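Local coordinates for DPS Protein (Brevibacillus brevis, PDB 1N1Q), which oxidises ferrous iron at di-nuclear ferroxidase centres between its subunits, stores the ferric product in a hollow dodecamer and so protects DNA from oxidative damage, at the interface of chains A and B and the interface of chains C and A. Sequence-based numbering; all coordinates share one arbitrary frame. Chains: chain A/B/C, DPS Protein.

Contact 1: the interface of chains A and B. Residues chain A 142-143, 146; chain B 32, 34, 39-40, 43.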
loop_
_atom_site.group_PDB
_atom_site.type_symbol
_atom_site.label_atom_id
_atom_site.label_comp_id
_atom_site.label_asym_id
_atom_site.label_seq_id
_atom_site.Cartn_x
_atom_site.Cartn_y
_atom_site.Cartn_z
ATOM N N TRP A 142 0.800 -6.809 -9.903
ATOM C CA TRP A 142 -0.378 -6.499 -10.708
ATOM C C TRP A 142 -0.353 -5.023 -11.128
ATOM O O TRP A 142 -0.568 -4.694 -12.288
ATOM C CB TRP A 142 -1.673 -6.786 -9.929
ATOM C CG TRP A 142 -2.769 -5.789 -10.219
ATOM C CD1 TRP A 142 -3.300 -5.478 -11.446
ATOM C CD2 TRP A 142 -3.413 -4.922 -9.275
ATOM N NE1 TRP A 142 -4.226 -4.467 -11.320
ATOM C CE2 TRP A 142 -4.314 -4.106 -10.000
ATOM C CE3 TRP A 142 -3.313 -4.750 -7.887
ATOM C CZ2 TRP A 142 -5.109 -3.136 -9.384
ATOM C CZ3 TRP A 142 -4.104 -3.783 -7.278
ATOM C CH2 TRP A 142 -4.989 -2.990 -8.028
ATOM N N MET A 143 -0.101 -4.137 -10.177
ATOM C CA MET A 143 -0.063 -2.708 -10.468
ATOM C C MET A 143 1.015 -2.301 -11.463
ATOM O O MET A 143 0.748 -1.530 -12.387
ATOM C CB MET A 143 0.110 -1.901 -9.176
ATOM C CG MET A 143 -1.070 -2.012 -8.232
ATOM S SD MET A 143 -0.914 -0.993 -6.751
ATOM C CE MET A 143 -0.267 -2.159 -5.624
ATOM N N ALA A 146 0.149 -3.485 -14.925
ATOM C CA ALA A 146 -0.950 -2.692 -15.477
ATOM C C ALA A 146 -0.386 -1.398 -16.058
ATOM O O ALA A 146 -0.785 -0.955 -17.134
ATOM C CB ALA A 146 -1.984 -2.383 -14.392
ATOM N N TRP B 32 -10.199 -0.555 -10.350
ATOM C CA TRP B 32 -9.607 -1.874 -10.508
ATOM C C TRP B 32 -9.059 -2.193 -11.892
ATOM O O TRP B 32 -7.946 -2.710 -12.019
ATOM C CB TRP B 32 -10.630 -2.968 -10.160
ATOM C CG TRP B 32 -11.136 -2.936 -8.752
ATOM C CD1 TRP B 32 -10.423 -2.604 -7.636
ATOM C CD2 TRP B 32 -12.449 -3.290 -8.299
ATOM N NE1 TRP B 32 -11.207 -2.725 -6.518
ATOM C CE2 TRP B 32 -12.456 -3.146 -6.894
ATOM C CE3 TRP B 32 -13.620 -3.720 -8.943
ATOM C CZ2 TRP B 32 -13.591 -3.414 -6.116
ATOM C CZ3 TRP B 32 -14.748 -3.989 -8.170
ATOM C CH2 TRP B 32 -14.725 -3.834 -6.772
ATOM N N VAL B 34 -8.461 -0.035 -14.638
ATOM C CA VAL B 34 -7.685 0.927 -15.405
ATOM C C VAL B 34 -6.252 0.411 -15.571
ATOM O O VAL B 34 -5.748 -0.322 -14.724
ATOM C CB VAL B 34 -7.648 2.307 -14.703
ATOM C CG1 VAL B 34 -6.863 2.209 -13.392
ATOM C CG2 VAL B 34 -7.020 3.348 -15.625
ATOM N N PHE B 39 -1.998 4.709 -14.938
ATOM C CA PHE B 39 -2.597 3.783 -13.984
ATOM C C PHE B 39 -2.613 4.295 -12.545
ATOM O O PHE B 39 -3.664 4.310 -11.897
ATOM C CB PHE B 39 -1.865 2.441 -13.979
ATOM C CG PHE B 39 -2.303 1.538 -12.857
ATOM C CD1 PHE B 39 -3.502 0.830 -12.942
ATOM C CD2 PHE B 39 -1.575 1.478 -11.670
ATOM C CE1 PHE B 39 -3.974 0.089 -11.868
ATOM C CE2 PHE B 39 -2.039 0.737 -10.584
ATOM C CZ PHE B 39 -3.245 0.041 -10.685
ATOM N N PHE B 40 -1.449 4.686 -12.033
ATOM C CA PHE B 40 -1.365 5.149 -10.658
ATOM C C PHE B 40 -2.175 6.409 -10.390
ATOM O O PHE B 40 -2.833 6.511 -9.357
ATOM C CB PHE B 40 0.101 5.341 -10.256
ATOM C CG PHE B 40 0.880 4.056 -10.204
ATOM C CD1 PHE B 40 1.799 3.734 -11.202
ATOM C CD2 PHE B 40 0.637 3.124 -9.189
ATOM C CE1 PHE B 40 2.466 2.498 -11.189
ATOM C CE2 PHE B 40 1.299 1.895 -9.173
ATOM C CZ PHE B 40 2.211 1.583 -10.175
ATOM N N HIS B 43 -5.921 5.272 -10.824
ATOM C CA HIS B 43 -6.264 4.315 -9.776
ATOM C C HIS B 43 -6.594 5.123 -8.522
ATOM O O HIS B 43 -7.552 4.837 -7.817
ATOM C CB HIS B 43 -5.070 3.392 -9.518
ATOM C CG HIS B 43 -5.292 2.388 -8.431
ATOM N ND1 HIS B 43 -6.186 1.345 -8.548
ATOM C CD2 HIS B 43 -4.703 2.243 -7.219
ATOM C CE1 HIS B 43 -6.135 0.599 -7.460
ATOM N NE2 HIS B 43 -5.244 1.123 -6.638
HETATM O O HOH W 1 -5.676 -2.788 -13.430
#
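The phenyl ring of B:Phe39 is held between A:Ala146 of the partner, whose methyl CB lies over one face, 3.8 Å from CD1 and displaced toward the rim, and CB of B:His43 from its own helix, which lies over the other. B:Val34 C and B:Phe40 CE2 stand at its edges, in plane. Its CZ comes over the benzo part of the A:Trp142 indole face, 3.9 Å from CZ2, on the same side as CG of A:Met143, and also lies above one face of the B:His43 imidazole. The B:Phe40 ring receives CD2 of B:Phe39 over its centre. CB of A:Met143 is 3.7 Å from CE2 of B:Phe39. B:Phe39 reaches the partner because its CG is turned anti to the backbone N (chi1 171°), the setting B:His43 shares. The imidazole touches the indole through CE1, 3.8 Å from CH2 of A:Trp142. With alanine at B:Phe39, CB of A:Ala146 and the A:Met143 side chain would probably lose the ring they pack on, and the A:Trp142 benzo face the phenyl that covers it. This hydrophobic patch joins helix 124-148 of one subunit to the start of helix 39-66 of the next in the Dps dodecamer. Beside it, a water in the indole plane accepts the N-H of A:Trp142, with NE1 3.1 Å from the water O and 166° at the hydrogen. The water O is also 2.7 Å from B:Trp32 O and 2.8 Å from B:Val34 O, both backbone carbonyls.

Contact 2: the interface of chains C and A. Residues chain C 62, 65, 71; chain A 32-33, 43.
Apolar contact gathers round A:Trp32, where C:Leu65, C:Pro71 and C:Glu62 all come in on one side of the indole, at its root, over its benzo part and at its pyrrole end. The methyl CD1 of C:Leu65 arrives at about a right angle to the tryptophan side chain and packs on its root, 3.7 Å from CB. C:Pro71 slides past antiparallel to it and puts its CB and CG over the indole face near the benzo rim, CG being 3.7 Å from CE3. At the pyrrole end, the methylene CG of C:Glu62 lies 3.9 Å from CD1. The indole is directed into this setting by a CG anti to the carbonyl carbon (chi1 -61°).

Polar groups lie at two margins. The extended C:Glu62 side chain brings carboxylate OE2 into the indole plane at its edge, with the two planes 78° apart. That oxygen also meets the edge of the A:His43 imidazole, 3.5 Å from CE1, the planes here being inclined by 34°. C:Glu62 is an iron ligand, and A:His43 lines the diiron pocket, so this margin borders the ferroxidase centre.

Water supplies the other polar link: the amide ND2 of A:Asn33 donates to a water 2.9 Å away, measured to its O, which lies 2.8 Å from the carbonyl O of C:Pro71.

In the fold, the end of helix 4-33 and the early part of helix 39-66 of chain A face the last turns of helix 39-66 and the following loop of chain C, across a two-fold interface.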
loop_
_atom_site.group_PDB
_atom_site.type_symbol
_atom_site.label_atom_id
_atom_site.label_comp_id
_atom_site.label_asym_id
_atom_site.label_seq_id
_atom_site.Cartn_x
_atom_site.Cartn_y
_atom_site.Cartn_z
ATOM N N GLU C 62 20.911 12.954 -4.426
ATOM C CA GLU C 62 20.110 13.938 -5.132
ATOM C C GLU C 62 20.832 15.255 -5.350
ATOM O O GLU C 62 20.524 15.975 -6.299
ATOM C CB GLU C 62 18.762 14.120 -4.426
ATOM C CG GLU C 62 17.880 12.910 -4.689
ATOM C CD GLU C 62 16.539 12.947 -4.003
ATOM O OE1 GLU C 62 16.295 13.853 -3.182
ATOM O OE2 GLU C 62 15.727 12.044 -4.288
ATOM N N LEU C 65 22.757 14.672 -8.458
ATOM C CA LEU C 65 21.879 14.858 -9.604
ATOM C C LEU C 65 21.628 16.345 -9.871
ATOM O O LEU C 65 21.599 16.781 -11.019
ATOM C CB LEU C 65 20.540 14.156 -9.357
ATOM C CG LEU C 65 20.541 12.622 -9.321
ATOM C CD1 LEU C 65 19.285 12.117 -8.630
ATOM C CD2 LEU C 65 20.629 12.086 -10.741
ATOM N N PRO C 71 24.710 9.614 -9.390
ATOM C CA PRO C 71 25.018 9.040 -8.079
ATOM C C PRO C 71 25.426 7.581 -8.063
ATOM O O PRO C 71 24.958 6.782 -8.873
ATOM C CB PRO C 71 23.730 9.251 -7.302
ATOM C CG PRO C 71 22.692 9.001 -8.374
ATOM C CD PRO C 71 23.252 9.800 -9.546
ATOM N N TRP A 32 16.305 7.625 -8.324
ATOM C CA TRP A 32 17.181 8.705 -8.757
ATOM C C TRP A 32 17.279 8.927 -10.269
ATOM O O TRP A 32 17.196 10.061 -10.745
ATOM C CB TRP A 32 18.606 8.473 -8.235
ATOM C CG TRP A 32 18.731 8.431 -6.745
ATOM C CD1 TRP A 32 18.024 9.173 -5.845
ATOM C CD2 TRP A 32 19.644 7.632 -5.977
ATOM N NE1 TRP A 32 18.434 8.888 -4.565
ATOM C CE2 TRP A 32 19.429 7.945 -4.615
ATOM C CE3 TRP A 32 20.625 6.685 -6.306
ATOM C CZ2 TRP A 32 20.156 7.343 -3.581
ATOM C CZ3 TRP A 32 21.348 6.084 -5.276
ATOM C CH2 TRP A 32 21.108 6.417 -3.930
ATOM N N ASN A 33 17.455 7.847 -11.022
ATOM C CA ASN A 33 17.657 7.954 -12.460
ATOM C C ASN A 33 16.463 7.923 -13.395
ATOM O O ASN A 33 16.619 8.170 -14.590
ATOM C CB ASN A 33 18.669 6.890 -12.899
ATOM C CG ASN A 33 20.003 7.051 -12.203
ATOM O OD1 ASN A 33 20.603 8.123 -12.253
ATOM N ND2 ASN A 33 20.475 5.991 -11.553
ATOM N N HIS A 43 9.174 8.284 -9.491
ATOM C CA HIS A 43 10.111 8.746 -8.474
ATOM C C HIS A 43 9.474 8.429 -7.115
ATOM O O HIS A 43 10.134 7.958 -6.196
ATOM C CB HIS A 43 10.328 10.254 -8.626
ATOM C CG HIS A 43 11.243 10.848 -7.604
ATOM N ND1 HIS A 43 12.593 10.567 -7.556
ATOM C CD2 HIS A 43 11.011 11.743 -6.615
ATOM C CE1 HIS A 43 13.152 11.267 -6.585
ATOM N NE2 HIS A 43 12.213 11.987 -5.998
HETATM O O HOH W 2 23.347 6.360 -11.084
#

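Contact 1 and contact 2 lie about 25 Å apart, measured between the centres of their C-alpha atoms, and chain A takes part in both. B:Trp32 and B:His43 in contact 1, and A:Trp32 and A:His43 in contact 2, are the same two residues of the protein. One short region of the subunit therefore serves two types of interface: a two-fold one that builds the ferroxidase centre, and another, not two-fold, that receives helix 124-148 of a neighbour. One stretch of the subunit thus lies next to the iron site and also takes part in a second contact of the shell.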